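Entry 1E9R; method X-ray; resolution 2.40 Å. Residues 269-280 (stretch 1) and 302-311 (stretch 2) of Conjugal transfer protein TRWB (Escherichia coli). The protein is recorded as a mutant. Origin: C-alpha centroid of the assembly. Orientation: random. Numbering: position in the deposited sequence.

Stretch 1 (269-280) SILSLPEEPKRR
Stretch 2 302-311: TKGRKAGLRV

How do the two backbones run past each other? Ser269 (phi/psi -62/-39) leads into Ile270 (-60/-27), Leu271 (-70/-11) and Ser272 (-105/-8), with Ser272 N bonded to Ser269 O (2.8 Å) and Leu273 N to Ile270 O (3.1 Å). From Leu273 to Glu276 psi lies between 93° and 149°, an extended path that a type I turn from Glu276 to Arg279 ends, closed by Arg279 N to Glu276 O at 3.0 Å. The second stretch opens in a helix at Thr302, passes Gly304 (-100/11), and keeps helical angles through Arg305 to Ala307 without regular helical bonding. Gly308, at 82/30, diverts it into the strand from Leu309 to Val311, while Leu309 N reaches back to Gly304 O at 3.0 Å. The register is set by CA to CA distances of 6.4 Å for Leu271 and Gly304, 6.2 Å for Ile270 and Ala307, and 4.6 Å for Arg280 and Gly308; the three pairs do not follow one steady parallel or antiparallel progression. Together the stretches bury 553 Å², both sides summed.

Where do the apolar side chains meet? Ile270, buried and with its CA-to-CB bond toward the second stretch, adopts chi1 p and chi2 t. Its CD1 lies 3.4 Å from Leu309 CG (Leu309 chi1 t, chi2 -122°) and 4.2 Å from Gly304 CA. A CB on Gly304 would stand a tight 3.2 Å from Ile270 CD1, so the bare glycine leaves space for the isoleucine tip. Ala307, small enough to sit close to the other backbone, places its CB 4.2 Å from Ile270 CB and 3.6 Å from Ile270 O. Leu271 (chi1 -95°, chi2 42°) starts sideways, but its end comes nearer, with CD1 4.2 Å from Lys303 O.

Why is Gly308 so close to the first stretch? Its CA donates a CA-H...O contact to Arg279 O, at 3.3 Å and 165° at the hydrogen. A CB here would lie 1.8 Å from Arg279 O, a clash, and would also jam against the preceding carbonyl, so both backbone angles and packing suit glycine. Gly308 O also lies 3.6 Å from Arg280 CA.

How are the charged side chains placed? At the exposed margin, Lys306 (chi1 -115°, then p, t, p) bends its NZ to Glu275 OE2 for a 3.3 Å salt bridge; Glu275 has chi1 -108°, chi2 m and chi3 45°. Arg279 (t, t, m, chi4 110°) folds back on its own stretch, giving Pro274 O a 2.7 Å bond from NH2 and a weak 3.2 Å bond from NH1. In this conformation Arg279 CD lies 3.1 Å from Ala307 O. Arg310 (m, t, t, chi4 65°) bonds through NH1 to Gly308 O at 3.1 Å. Arg280 (m, t, chi3 -107°, chi4 47°) lays its CD over one face of that guanidinium, 3.3 Å from Arg310 NH2, although Arg280 NE and Arg310 NH2, 4.4 Å apart, bring like charges together.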

ATOM      1  N   SER B 269       9.129  33.591 -11.124  1.00 33.43           N
ATOM      2  CA  SER B 269       9.648  34.898 -11.486  1.00 35.03           C
ATOM      3  C   SER B 269      10.468  35.626 -10.431  1.00 34.33           C
ATOM      4  O   SER B 269      11.470  36.251 -10.770  1.00 34.88           O
ATOM      5  CB  SER B 269       8.500  35.782 -11.976  1.00 35.13           C
ATOM      6  OG  SER B 269       7.977  35.266 -13.189  1.00 35.06           O
ATOM      7  N   ILE B 270      10.067  35.550  -9.162  1.00 35.98           N
ATOM      8  CA  ILE B 270      10.823  36.239  -8.119  1.00 38.48           C
ATOM      9  C   ILE B 270      12.263  35.739  -8.044  1.00 39.37           C
ATOM     10  O   ILE B 270      13.155  36.465  -7.617  1.00 42.01           O
ATOM     11  CB  ILE B 270      10.198  36.053  -6.743  1.00 38.58           C
ATOM     12  CG1 ILE B 270      10.249  34.578  -6.370  1.00 39.79           C
ATOM     13  CG2 ILE B 270       8.770  36.593  -6.731  1.00 39.14           C
ATOM     14  CD1 ILE B 270      10.069  34.328  -4.907  1.00 43.01           C
ATOM     15  N   LEU B 271      12.483  34.497  -8.460  1.00 40.54           N
ATOM     16  CA  LEU B 271      13.811  33.898  -8.442  1.00 42.29           C
ATOM     17  C   LEU B 271      14.705  34.537  -9.484  1.00 43.93           C
ATOM     18  O   LEU B 271      15.918  34.311  -9.502  1.00 45.29           O
ATOM     19  CB  LEU B 271      13.706  32.401  -8.720  1.00 43.29           C
ATOM     20  CG  LEU B 271      13.642  31.428  -7.548  1.00 44.19           C
ATOM     21  CD1 LEU B 271      12.742  31.951  -6.466  1.00 43.26           C
ATOM     22  CD2 LEU B 271      13.167  30.085  -8.067  1.00 42.85           C
ATOM     23  N   SER B 272      14.094  35.327 -10.360  1.00 44.48           N
ATOM     24  CA  SER B 272      14.827  36.000 -11.425  1.00 46.84           C
ATOM     25  C   SER B 272      15.002  37.484 -11.141  1.00 48.62           C
ATOM     26  O   SER B 272      15.712  38.175 -11.869  1.00 48.07           O
ATOM     27  CB  SER B 272      14.105  35.823 -12.767  1.00 45.65           C
ATOM     28  OG  SER B 272      14.318  34.538 -13.314  1.00 44.51           O
ATOM     29  N   LEU B 273      14.350  37.973 -10.088  1.00 50.90           N
ATOM     30  CA  LEU B 273      14.441  39.385  -9.728  1.00 52.84           C
ATOM     31  C   LEU B 273      15.847  39.781  -9.318  1.00 55.11           C
ATOM     32  O   LEU B 273      16.544  39.021  -8.642  1.00 55.69           O
ATOM     33  CB  LEU B 273      13.491  39.716  -8.577  1.00 51.07           C
ATOM     34  CG  LEU B 273      12.004  39.699  -8.902  1.00 50.76           C
ATOM     35  CD1 LEU B 273      11.218  40.018  -7.661  1.00 46.44           C
ATOM     36  CD2 LEU B 273      11.707  40.705  -9.988  1.00 48.95           C
ATOM     37  N   PRO B 274      16.284  40.984  -9.722  1.00 57.57           N
ATOM     38  CA  PRO B 274      17.624  41.450  -9.365  1.00 59.55           C
ATOM     39  C   PRO B 274      17.727  41.626  -7.850  1.00 61.47           C
ATOM     40  O   PRO B 274      16.736  41.935  -7.175  1.00 59.46           O
ATOM     41  CB  PRO B 274      17.745  42.769 -10.126  1.00 59.09           C
ATOM     42  CG  PRO B 274      16.331  43.265 -10.155  1.00 59.74           C
ATOM     43  CD  PRO B 274      15.562  42.007 -10.499  1.00 58.71           C
ATOM     44  N   GLU B 275      18.925  41.416  -7.323  1.00 64.74           N
ATOM     45  CA  GLU B 275      19.157  41.535  -5.895  1.00 68.69           C
ATOM     46  C   GLU B 275      18.803  42.905  -5.308  1.00 69.76           C
ATOM     47  O   GLU B 275      19.435  43.916  -5.622  1.00 69.66           O
ATOM     48  CB  GLU B 275      20.613  41.181  -5.587  1.00 71.26           C
ATOM     49  CG  GLU B 275      20.765  39.843  -4.885  1.00 74.37           C
ATOM     50  CD  GLU B 275      20.310  39.909  -3.436  1.00 76.87           C
ATOM     51  OE1 GLU B 275      19.236  40.499  -3.169  1.00 77.73           O
ATOM     52  OE2 GLU B 275      21.028  39.368  -2.563  1.00 78.26           O
ATOM     53  N   GLU B 276      17.771  42.923  -4.464  1.00 70.55           N
ATOM     54  CA  GLU B 276      17.315  44.141  -3.794  1.00 71.29           C
ATOM     55  C   GLU B 276      17.079  43.826  -2.328  1.00 71.45           C
ATOM     56  O   GLU B 276      15.993  43.394  -1.941  1.00 71.76           O
ATOM     57  CB  GLU B 276      16.008  44.674  -4.396  1.00 72.48           C
ATOM     58  CG  GLU B 276      16.148  45.353  -5.751  1.00 73.75           C
ATOM     59  CD  GLU B 276      17.315  46.321  -5.802  1.00 75.03           C
ATOM     60  OE1 GLU B 276      17.499  47.086  -4.827  1.00 74.55           O
ATOM     61  OE2 GLU B 276      18.043  46.317  -6.822  1.00 74.72           O
ATOM     62  N   PRO B 277      18.103  44.043  -1.490  1.00 71.81           N
ATOM     63  CA  PRO B 277      18.033  43.785  -0.050  1.00 71.30           C
ATOM     64  C   PRO B 277      16.813  44.372   0.686  1.00 70.08           C
ATOM     65  O   PRO B 277      16.383  43.825   1.707  1.00 70.07           O
ATOM     66  CB  PRO B 277      19.358  44.363   0.461  1.00 71.64           C
ATOM     67  CG  PRO B 277      20.292  44.118  -0.682  1.00 70.98           C
ATOM     68  CD  PRO B 277      19.441  44.544  -1.863  1.00 72.05           C
ATOM     69  N   LYS B 278      16.245  45.462   0.168  1.00 68.43           N
ATOM     70  CA  LYS B 278      15.107  46.099   0.833  1.00 66.19           C
ATOM     71  C   LYS B 278      13.725  45.666   0.336  1.00 63.61           C
ATOM     72  O   LYS B 278      12.705  46.078   0.896  1.00 62.72           O
ATOM     73  CB  LYS B 278      15.214  47.626   0.717  1.00 68.26           C
ATOM     74  CG  LYS B 278      16.579  48.221   1.069  1.00 71.19           C
ATOM     75  CD  LYS B 278      16.441  49.634   1.638  1.00 72.82           C
ATOM     76  CE  LYS B 278      15.426  50.476   0.869  1.00 74.57           C
ATOM     77  NZ  LYS B 278      15.156  51.785   1.534  1.00 74.71           N
ATOM     78  N   ARG B 279      13.689  44.837  -0.704  1.00 60.31           N
ATOM     79  CA  ARG B 279      12.423  44.377  -1.269  1.00 56.36           C
ATOM     80  C   ARG B 279      11.631  43.444  -0.352  1.00 54.79           C
ATOM     81  O   ARG B 279      12.176  42.488   0.202  1.00 52.71           O
ATOM     82  CB  ARG B 279      12.675  43.670  -2.597  1.00 55.47           C
ATOM     83  CG  ARG B 279      11.409  43.306  -3.341  1.00 55.02           C
ATOM     84  CD  ARG B 279      11.665  42.300  -4.464  1.00 55.08           C
ATOM     85  NE  ARG B 279      12.444  42.830  -5.582  1.00 52.41           N
ATOM     86  CZ  ARG B 279      13.695  42.471  -5.869  1.00 52.61           C
ATOM     87  NH1 ARG B 279      14.331  41.577  -5.121  1.00 52.65           N
ATOM     88  NH2 ARG B 279      14.312  43.002  -6.914  1.00 51.81           N
ATOM     89  N   ARG B 280      10.343  43.738  -0.194  1.00 53.18           N
ATOM     90  CA  ARG B 280       9.442  42.920   0.621  1.00 50.92           C
ATOM     91  C   ARG B 280       8.179  42.649  -0.197  1.00 49.31           C
ATOM     92  O   ARG B 280       7.409  43.576  -0.485  1.00 48.85           O
ATOM     93  CB  ARG B 280       9.039  43.634   1.913  1.00 52.33           C
ATOM     94  CG  ARG B 280      10.123  43.791   2.957  1.00 54.42           C
ATOM     95  CD  ARG B 280       9.468  43.868   4.328  1.00 57.24           C
ATOM     96  NE  ARG B 280       9.466  45.187   4.968  1.00 62.45           N
ATOM     97  CZ  ARG B 280       9.127  46.338   4.388  1.00 64.68           C
ATOM     98  NH1 ARG B 280       8.784  46.388   3.110  1.00 67.42           N
ATOM     99  NH2 ARG B 280       9.158  47.461   5.090  1.00 65.22           N
ATOM    100  N   THR B 302      11.550  28.099  -0.347  1.00 32.17           N
ATOM    101  CA  THR B 302      12.879  27.749   0.091  1.00 33.85           C
ATOM    102  C   THR B 302      14.005  28.659  -0.374  1.00 34.99           C
ATOM    103  O   THR B 302      14.978  28.863   0.349  1.00 34.66           O
ATOM    104  CB  THR B 302      13.159  26.321  -0.375  1.00 33.59           C
ATOM    105  OG1 THR B 302      12.450  25.415   0.476  1.00 36.88           O
ATOM    106  CG2 THR B 302      14.652  26.021  -0.387  1.00 39.64           C
ATOM    107  N   LYS B 303      13.874  29.214  -1.571  1.00 35.23           N
ATOM    108  CA  LYS B 303      14.929  30.032  -2.131  1.00 36.26           C
ATOM    109  C   LYS B 303      14.549  31.474  -2.396  1.00 38.39           C
ATOM    110  O   LYS B 303      15.274  32.183  -3.103  1.00 36.41           O
ATOM    111  CB  LYS B 303      15.392  29.393  -3.438  1.00 38.44           C
ATOM    112  CG  LYS B 303      15.509  27.890  -3.361  1.00 40.91           C
ATOM    113  CD  LYS B 303      15.852  27.285  -4.702  1.00 44.70           C
ATOM    114  CE  LYS B 303      16.048  25.780  -4.578  1.00 47.07           C
ATOM    115  NZ  LYS B 303      16.458  25.168  -5.886  1.00 50.15           N
ATOM    116  N   GLY B 304      13.434  31.921  -1.824  1.00 41.03           N
ATOM    117  CA  GLY B 304      12.994  33.283  -2.079  1.00 44.54           C
ATOM    118  C   GLY B 304      13.285  34.355  -1.050  1.00 47.05           C
ATOM    119  O   GLY B 304      12.744  35.459  -1.157  1.00 45.16           O
ATOM    120  N   ARG B 305      14.130  34.057  -0.062  1.00 50.51           N
ATOM    121  CA  ARG B 305      14.450  35.038   0.982  1.00 53.19           C
ATOM    122  C   ARG B 305      15.234  36.231   0.437  1.00 53.69           C
ATOM    123  O   ARG B 305      15.048  37.364   0.895  1.00 53.64           O
ATOM    124  CB  ARG B 305      15.245  34.384   2.118  1.00 54.25           C
ATOM    125  CG  ARG B 305      15.993  35.387   2.995  1.00 57.50           C
ATOM    126  CD  ARG B 305      16.887  34.697   4.005  1.00 60.30           C
ATOM    127  NE  ARG B 305      16.149  34.364   5.219  1.00 63.73           N
ATOM    128  CZ  ARG B 305      15.652  35.272   6.060  1.00 66.44           C
ATOM    129  NH1 ARG B 305      15.833  36.568   5.814  1.00 67.46           N
ATOM    130  NH2 ARG B 305      14.985  34.888   7.149  1.00 66.11           N
ATOM    131  N   LYS B 306      16.110  35.972  -0.529  1.00 53.63           N
ATOM    132  CA  LYS B 306      16.908  37.030  -1.130  1.00 53.24           C
ATOM    133  C   LYS B 306      16.003  37.986  -1.899  1.00 51.95           C
ATOM    134  O   LYS B 306      16.312  39.166  -2.053  1.00 53.44           O
ATOM    135  CB  LYS B 306      17.953  36.428  -2.070  1.00 56.59           C
ATOM    136  CG  LYS B 306      19.406  36.639  -1.639  1.00 61.51           C
ATOM    137  CD  LYS B 306      19.683  36.128  -0.222  1.00 63.95           C
ATOM    138  CE  LYS B 306      21.184  36.007   0.043  1.00 65.61           C
ATOM    139  NZ  LYS B 306      21.938  37.265  -0.246  1.00 67.84           N
ATOM    140  N   ALA B 307      14.878  37.472  -2.385  1.00 49.12           N
ATOM    141  CA  ALA B 307      13.937  38.297  -3.130  1.00 45.90           C
ATOM    142  C   ALA B 307      12.970  38.980  -2.180  1.00 44.31           C
ATOM    143  O   ALA B 307      12.250  39.884  -2.580  1.00 45.02           O
ATOM    144  CB  ALA B 307      13.167  37.457  -4.131  1.00 47.12           C
ATOM    145  N   GLY B 308      12.953  38.548  -0.921  1.00 42.05           N
ATOM    146  CA  GLY B 308      12.072  39.159   0.059  1.00 38.21           C
ATOM    147  C   GLY B 308      10.665  38.617  -0.013  1.00 38.18           C
ATOM    148  O   GLY B 308       9.707  39.322   0.296  1.00 36.96           O
ATOM    149  N   LEU B 309      10.549  37.356  -0.414  1.00 36.40           N
ATOM    150  CA  LEU B 309       9.254  36.691  -0.544  1.00 34.96           C
ATOM    151  C   LEU B 309       8.758  36.217   0.809  1.00 34.88           C
ATOM    152  O   LEU B 309       9.482  35.543   1.554  1.00 35.30           O
ATOM    153  CB  LEU B 309       9.369  35.491  -1.486  1.00 35.99           C
ATOM    154  CG  LEU B 309       8.137  34.920  -2.205  1.00 37.99           C
ATOM    155  CD1 LEU B 309       7.984  33.452  -1.833  1.00 39.31           C
ATOM    156  CD2 LEU B 309       6.885  35.721  -1.873  1.00 37.55           C
ATOM    157  N   ARG B 310       7.516  36.587   1.109  1.00 31.62           N
ATOM    158  CA  ARG B 310       6.858  36.236   2.357  1.00 31.53           C
ATOM    159  C   ARG B 310       5.529  35.621   1.973  1.00 31.63           C
ATOM    160  O   ARG B 310       4.651  36.315   1.458  1.00 31.79           O
ATOM    161  CB  ARG B 310       6.619  37.487   3.200  1.00 32.00           C
ATOM    162  CG  ARG B 310       7.895  38.205   3.588  1.00 33.27           C
ATOM    163  CD  ARG B 310       7.643  39.688   3.790  1.00 36.41           C
ATOM    164  NE  ARG B 310       8.632  40.302   4.673  1.00 35.62           N
ATOM    165  CZ  ARG B 310       9.926  40.422   4.401  1.00 37.19           C
ATOM    166  NH1 ARG B 310      10.418  39.976   3.248  1.00 37.21           N
ATOM    167  NH2 ARG B 310      10.729  41.001   5.291  1.00 38.00           N
ATOM    168  N   VAL B 311       5.381  34.322   2.222  1.00 28.28           N
ATOM    169  CA  VAL B 311       4.143  33.626   1.879  1.00 27.93           C
ATOM    170  C   VAL B 311       3.263  33.302   3.084  1.00 27.59           C
ATOM    171  O   VAL B 311       3.751  32.870   4.130  1.00 29.35           O
ATOM    172  CB  VAL B 311       4.434  32.305   1.120  1.00 27.75           C
ATOM    173  CG1 VAL B 311       3.120  31.648   0.676  1.00 21.79           C
ATOM    174  CG2 VAL B 311       5.345  32.590  -0.074  1.00 23.16           C
TER